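Local coordinates for protein 'Carboxyl esterase 2 (Tuber melanosporum Mel28, PDB 5MIF) that probably hydrolyses carboxylic ester bonds, as an alpha/beta-hydrolase-fold carboxylesterase of the archaea-like type from a mycorrhizal fungus, at residues A[62-66]-A[320-324]; A[72-76]-A[133-137]; A[268-274]-A[299-305]. One frame throughout, in Å; residues are numbered along the deposited sequence.

Contact 1. Residues A[62-66]-A[320-324]; sequences DGYQS and ASIDV
A loop segment meets the turn that leads into helix 323-326 through a glutamine whose amide bonds two backbone groups of the other segment. Along 320-324, A320 lies out of reach of 62-66, its N bonded to the hydroxyl of Y218. S321 follows, and its carbonyl O accepts from Q65 NE2 at 2.7 Å (N-H...O 176°). At I322 the backbone extends (phi/psi -87/114) and the CA-to-CB bond points away; Q65 OE1 lies 3.4 Å from I322 CA. D323 then turns helical (-48/-50) and gives its N to Q65 OE1 at 2.9 Å (169°). Q65 reaches this far with chi1 m, chi2 t and chi3 near 56°; the nearest CA pair, Q65 and D323, is 7.2 Å apart. Q65 NE2 also donates to the O of S127. Bonded on each side of I322, the loop between helix 37-47 and strand 75-82 is tied to the segment just after H317, the probable histidine of an alpha/beta-hydrolase Ser-His-Asp triad, which the I322 side chain approaches without touching.

Contact 2. Residues A[72-76]-A[133-137]; sequences STEFT and TNLIR
This is a surface contact between the residues leading into strand 75-82, outermost within this chain, and helix 129-139. The segment 72-76 runs extended from T73 on (phi/psi -83/123 at T73, -151/155 at F75), which directs the CA-to-CB bonds of T73 and F75 toward the helix and those of E74 and T76 away. The nearest CA atoms are those of T73 and R137, 6.0 Å apart. T73 (chi1 m) meets three helix residues: its CB lies 3.8 Å from T133 CG2, its CG2 4.1 Å from I136 CG2, and its OG1 3.2 Å from R137 CG. F75 (chi1 p, chi2 84°) packs CG at 3.6 Å from I136 CD1, while its CE2 lies 3.5 Å from T133 OG1, a hydroxyl near the ring plane that bonds to the O of R129. No direct hydrogen bond crosses; instead water 1 joins T73 OG1 (2.7 Å) to R137 NE (2.9 Å, R137 donating). R137 NH2 also donates to N134 OD1 at a very short 2.4 Å. The F75 ring meets that of Y95 at about 70°. The result is a helix layered on the antiparallel strands of the central sheet, as in the alpha/beta-hydrolase fold.

Contact 3. Residues A[268-274]-A[299-305]; sequences ASDEDLA and RLQKLGV
R299 extends its side chain (chi1 t, chi2 139°, chi3 t) so that its guanidinium lies with one face over L273 CD1, 3.3 Å from NH1. The guanidinium edge meets the start of helix 270-273: NH2 and NH1 donate to A268 O at 2.7 and 3.0 Å, and NH2 forms a salt bridge with D270 OD1 at 2.9 Å. That helix opens with S269 as N-cap, its OG accepting from D272 N at 3.1 Å. Further along both segments, L303 (chi1 m, chi2 t) brings CD1 to 3.6 Å from L273 CB, while its CB lies 4.1 Å from A274 CB. CA atoms come nearest at L273-L300 (6.6 Å) and A274-L303 (5.1 Å). Helix 290-302 ends in a Schellman motif at G304 (phi 90°), with G304 N bonded to Q301 O and V305 N to L300 O, both at 3.0 Å; V305 CG2 rests 3.4 Å from L273 O. A268 and D272 touch L201 of helix 191-206, and L300 touches A307 of strand 307-312, outermost within this chain.

In the fold
Contact 1 closes the longest of the three loops, and the other two are nested within it: contact 2 closes before contact 3 opens. Contacts 1 and 2 are neighbours, centres about 15 Å and nearest atoms about 6 Å apart, without touching. Contact 3 lies across the chain's centre, about 34 Å from both between centres. The eight-stranded sheet links the distant regions: contact 2 uses strand 75-82, outermost within this chain, whereas contact 3 precedes strand 279-284 with its first segment and leads into the other outermost strand, 307-312, with its second. Contact 1 joins a loop to the start of helix 323-326, bringing the segment before strand 75-82 next to the one after the probable triad histidine.

Contact 1. Residues A[62-66]-A[320-324]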
# COMPACT_ATOMS: atom_id res chain seq x y z
N ASP A 62 10.97 20.97 18.62
CA ASP A 62 11.56 20.01 17.72
C ASP A 62 12.80 19.35 18.32
O ASP A 62 13.69 20.04 18.82
CB ASP A 62 11.94 20.69 16.40
CG ASP A 62 12.49 19.72 15.39
OD1 ASP A 62 11.95 18.60 15.33
OD2 ASP A 62 13.44 20.07 14.67
N GLY A 63 12.86 18.02 18.28
CA GLY A 63 14.03 17.31 18.75
C GLY A 63 14.17 15.91 18.17
O GLY A 63 13.21 15.33 17.66
N TYR A 64 15.38 15.37 18.28
CA TYR A 64 15.67 14.04 17.76
C TYR A 64 14.92 12.99 18.55
O TYR A 64 14.70 13.15 19.75
CB TYR A 64 17.17 13.74 17.79
CG TYR A 64 17.99 14.68 16.94
CD1 TYR A 64 17.90 14.67 15.56
CD2 TYR A 64 18.87 15.58 17.53
CE1 TYR A 64 18.66 15.52 14.78
CE2 TYR A 64 19.63 16.43 16.76
CZ TYR A 64 19.53 16.41 15.39
OH TYR A 64 20.29 17.27 14.63
N GLN A 65 14.47 11.96 17.86
CA GLN A 65 13.83 10.83 18.51
C GLN A 65 14.86 9.88 19.11
O GLN A 65 14.54 9.12 20.03
CB GLN A 65 12.92 10.10 17.52
CG GLN A 65 11.68 10.89 17.15
CD GLN A 65 10.82 10.17 16.12
OE1 GLN A 65 10.41 9.03 16.33
NE2 GLN A 65 10.51 10.86 15.03
N SER A 66 16.09 9.92 18.60
CA SER A 66 17.19 9.14 19.19
C SER A 66 18.54 9.81 18.92
O SER A 66 19.21 9.53 17.92
CB SER A 66 17.20 7.70 18.67
OG SER A 66 17.64 7.62 17.32
N ALA A 320 4.37 7.05 10.05
CA ALA A 320 5.36 7.41 9.05
C ALA A 320 6.53 8.23 9.61
O ALA A 320 7.59 8.28 8.99
CB ALA A 320 4.70 8.18 7.90
N SER A 321 6.35 8.88 10.76
CA SER A 321 7.41 9.74 11.29
C SER A 321 7.94 9.29 12.66
O SER A 321 9.01 9.72 13.09
CB SER A 321 6.94 11.20 11.40
OG SER A 321 5.82 11.33 12.25
N ILE A 322 7.20 8.42 13.34
CA ILE A 322 7.65 7.89 14.62
C ILE A 322 8.52 6.65 14.37
O ILE A 322 8.03 5.63 13.88
CB ILE A 322 6.46 7.55 15.52
CG1 ILE A 322 5.60 8.80 15.74
CG2 ILE A 322 6.94 6.91 16.82
CD1 ILE A 322 4.25 8.51 16.38
N ASP A 323 9.80 6.76 14.70
CA ASP A 323 10.80 5.74 14.37
C ASP A 323 10.38 4.31 14.72
O ASP A 323 10.49 3.40 13.89
CB ASP A 323 12.12 6.07 15.07
CG ASP A 323 12.81 7.29 14.47
OD1 ASP A 323 12.32 7.81 13.43
OD2 ASP A 323 13.84 7.72 15.03
N VAL A 324 9.92 4.12 15.95
CA VAL A 324 9.50 2.80 16.42
C VAL A 324 8.35 2.23 15.57
O VAL A 324 8.38 1.06 15.18
CB VAL A 324 9.07 2.88 17.91
CG1 VAL A 324 8.21 1.69 18.30
CG2 VAL A 324 10.30 2.98 18.82

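Contact 2. Residues A[72-76]-A[133-137]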
# COMPACT_ATOMS: atom_id res chain seq x y z
N SER A 72 22.68 5.69 7.56
CA SER A 72 23.44 5.02 6.50
C SER A 72 23.30 5.74 5.16
O SER A 72 24.24 5.77 4.36
CB SER A 72 23.00 3.56 6.37
OG SER A 72 23.01 2.92 7.64
N THR A 73 22.12 6.31 4.91
CA THR A 73 21.94 7.20 3.77
C THR A 73 22.41 8.60 4.14
O THR A 73 21.95 9.18 5.12
CB THR A 73 20.48 7.26 3.30
OG1 THR A 73 20.03 5.94 2.96
CG2 THR A 73 20.34 8.16 2.07
N GLU A 74 23.36 9.12 3.37
CA GLU A 74 23.85 10.47 3.59
C GLU A 74 23.24 11.46 2.62
O GLU A 74 22.87 11.10 1.51
CB GLU A 74 25.38 10.52 3.47
CG GLU A 74 26.13 9.69 4.50
CD GLU A 74 27.63 9.64 4.22
OE1 GLU A 74 28.08 10.29 3.26
OE2 GLU A 74 28.36 9.01 5.01
N PHE A 75 23.15 12.71 3.06
CA PHE A 75 22.67 13.80 2.22
C PHE A 75 23.30 15.11 2.64
O PHE A 75 23.72 15.27 3.78
CB PHE A 75 21.13 13.87 2.27
CG PHE A 75 20.55 13.83 3.67
CD1 PHE A 75 20.46 14.98 4.44
CD2 PHE A 75 20.07 12.64 4.19
CE1 PHE A 75 19.91 14.93 5.73
CE2 PHE A 75 19.52 12.58 5.47
CZ PHE A 75 19.44 13.73 6.24
N THR A 76 23.37 16.06 1.72
CA THR A 76 23.84 17.40 2.06
C THR A 76 22.67 18.25 2.55
O THR A 76 21.51 17.98 2.22
CB THR A 76 24.50 18.10 0.87
OG1 THR A 76 23.56 18.18 -0.21
CG2 THR A 76 25.76 17.36 0.42
N THR A 133 15.22 10.93 5.76
CA THR A 133 16.25 9.98 5.32
C THR A 133 15.67 8.86 4.46
O THR A 133 16.19 8.55 3.39
CB THR A 133 16.96 9.35 6.53
OG1 THR A 133 17.50 10.37 7.37
CG2 THR A 133 18.07 8.41 6.05
N ASN A 134 14.57 8.27 4.94
CA ASN A 134 13.84 7.25 4.20
C ASN A 134 13.41 7.76 2.82
O ASN A 134 13.60 7.07 1.82
CB ASN A 134 12.63 6.78 5.01
CG ASN A 134 12.99 5.78 6.09
OD1 ASN A 134 13.99 5.07 5.96
ND2 ASN A 134 12.20 5.73 7.16
N LEU A 135 12.82 8.95 2.77
CA LEU A 135 12.39 9.57 1.52
C LEU A 135 13.57 9.75 0.58
O LEU A 135 13.48 9.47 -0.62
CB LEU A 135 11.74 10.93 1.79
CG LEU A 135 10.30 10.89 2.30
CD1 LEU A 135 9.79 12.31 2.45
CD2 LEU A 135 9.41 10.07 1.36
N ILE A 136 14.67 10.25 1.11
CA ILE A 136 15.84 10.46 0.28
C ILE A 136 16.41 9.13 -0.19
O ILE A 136 16.77 9.00 -1.37
CB ILE A 136 16.91 11.27 1.01
CG1 ILE A 136 16.45 12.72 1.13
CG2 ILE A 136 18.25 11.21 0.25
CD1 ILE A 136 17.41 13.59 1.86
N ARG A 137 16.48 8.14 0.69
CA ARG A 137 17.02 6.84 0.29
C ARG A 137 16.18 6.23 -0.83
O ARG A 137 16.73 5.80 -1.84
CB ARG A 137 17.10 5.85 1.45
CG ARG A 137 17.84 4.55 1.07
CD ARG A 137 17.41 3.38 1.93
NE ARG A 137 17.25 3.79 3.32
CZ ARG A 137 16.09 3.77 3.98
NH1 ARG A 137 14.98 3.35 3.36
NH2 ARG A 137 16.04 4.17 5.24
O HOH W 1 19.23 4.71 5.20

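Contact 3. Residues A[268-274]-A[299-305]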
# COMPACT_ATOMS: atom_id res chain seq x y z
N ALA A 268 -13.19 22.10 -0.31
CA ALA A 268 -13.01 22.91 -1.49
C ALA A 268 -14.08 22.57 -2.52
O ALA A 268 -14.76 21.55 -2.39
CB ALA A 268 -11.61 22.72 -2.07
N SER A 269 -14.24 23.42 -3.52
CA SER A 269 -15.23 23.17 -4.56
C SER A 269 -14.82 22.03 -5.49
O SER A 269 -13.63 21.72 -5.63
CB SER A 269 -15.47 24.44 -5.38
OG SER A 269 -14.38 24.67 -6.25
N ASP A 270 -15.82 21.41 -6.11
CA ASP A 270 -15.60 20.43 -7.17
C ASP A 270 -14.68 20.98 -8.25
O ASP A 270 -13.77 20.30 -8.72
CB ASP A 270 -16.93 20.00 -7.80
CG ASP A 270 -17.66 18.98 -6.97
OD1 ASP A 270 -17.12 18.55 -5.93
OD2 ASP A 270 -18.80 18.61 -7.34
N GLU A 271 -14.91 22.23 -8.62
CA GLU A 271 -14.16 22.84 -9.71
C GLU A 271 -12.67 22.98 -9.38
O GLU A 271 -11.81 22.77 -10.24
CB GLU A 271 -14.75 24.21 -10.05
CG GLU A 271 -13.97 24.98 -11.12
CD GLU A 271 -14.48 26.41 -11.32
OE1 GLU A 271 -15.71 26.62 -11.25
OE2 GLU A 271 -13.64 27.31 -11.55
N ASP A 272 -12.36 23.33 -8.14
CA ASP A 272 -10.96 23.44 -7.71
C ASP A 272 -10.31 22.06 -7.54
O ASP A 272 -9.22 21.83 -8.05
CB ASP A 272 -10.85 24.21 -6.40
CG ASP A 272 -11.14 25.69 -6.57
OD1 ASP A 272 -11.00 26.22 -7.71
OD2 ASP A 272 -11.51 26.33 -5.56
N LEU A 273 -10.98 21.16 -6.82
CA LEU A 273 -10.42 19.85 -6.52
C LEU A 273 -10.16 19.03 -7.77
O LEU A 273 -9.20 18.25 -7.81
CB LEU A 273 -11.36 19.07 -5.60
CG LEU A 273 -11.34 19.46 -4.13
CD1 LEU A 273 -12.06 18.40 -3.33
CD2 LEU A 273 -9.90 19.62 -3.64
N ALA A 274 -10.98 19.23 -8.79
CA ALA A 274 -10.82 18.52 -10.07
C ALA A 274 -9.49 18.86 -10.72
O ALA A 274 -9.03 18.16 -11.61
CB ALA A 274 -11.98 18.86 -11.02
N ARG A 299 -13.39 11.65 -3.10
CA ARG A 299 -13.80 12.88 -3.74
C ARG A 299 -12.88 13.22 -4.94
O ARG A 299 -13.37 13.58 -6.01
CB ARG A 299 -13.83 13.99 -2.70
CG ARG A 299 -14.29 15.29 -3.23
CD ARG A 299 -15.21 16.02 -2.29
NE ARG A 299 -15.67 17.18 -3.02
CZ ARG A 299 -15.46 18.43 -2.67
NH1 ARG A 299 -14.84 18.72 -1.53
NH2 ARG A 299 -15.92 19.40 -3.45
N LEU A 300 -11.57 13.07 -4.78
CA LEU A 300 -10.65 13.27 -5.90
C LEU A 300 -10.92 12.27 -7.04
O LEU A 300 -10.86 12.62 -8.22
CB LEU A 300 -9.19 13.11 -5.45
CG LEU A 300 -8.66 14.11 -4.44
CD1 LEU A 300 -7.26 13.72 -4.01
CD2 LEU A 300 -8.65 15.49 -5.06
N GLN A 301 -11.21 11.03 -6.67
CA GLN A 301 -11.48 9.99 -7.65
C GLN A 301 -12.70 10.33 -8.50
O GLN A 301 -12.64 10.32 -9.73
CB GLN A 301 -11.70 8.64 -6.97
CG GLN A 301 -10.40 7.96 -6.57
CD GLN A 301 -10.64 6.64 -5.87
OE1 GLN A 301 -11.78 6.26 -5.60
NE2 GLN A 301 -9.55 5.92 -5.59
N LYS A 302 -13.79 10.69 -7.83
CA LYS A 302 -15.04 11.10 -8.48
C LYS A 302 -14.87 12.29 -9.43
O LYS A 302 -15.58 12.40 -10.43
CB LYS A 302 -16.07 11.43 -7.40
CG LYS A 302 -17.28 12.21 -7.85
CD LYS A 302 -18.22 12.44 -6.67
CE LYS A 302 -19.04 13.71 -6.84
NZ LYS A 302 -20.41 13.56 -6.28
N LEU A 303 -13.91 13.15 -9.13
CA LEU A 303 -13.72 14.37 -9.92
C LEU A 303 -12.73 14.18 -11.05
O LEU A 303 -12.40 15.13 -11.76
CB LEU A 303 -13.28 15.51 -9.02
CG LEU A 303 -14.36 15.85 -8.00
CD1 LEU A 303 -13.86 16.86 -6.98
CD2 LEU A 303 -15.58 16.39 -8.75
N GLY A 304 -12.23 12.96 -11.20
CA GLY A 304 -11.39 12.62 -12.32
C GLY A 304 -9.91 12.84 -12.09
O GLY A 304 -9.11 12.78 -13.03
N VAL A 305 -9.53 13.10 -10.85
CA VAL A 305 -8.11 13.17 -10.50
C VAL A 305 -7.56 11.76 -10.28
O VAL A 305 -8.21 10.93 -9.64
CB VAL A 305 -7.87 14.04 -9.25
CG1 VAL A 305 -6.41 14.03 -8.87
CG2 VAL A 305 -8.36 15.46 -9.49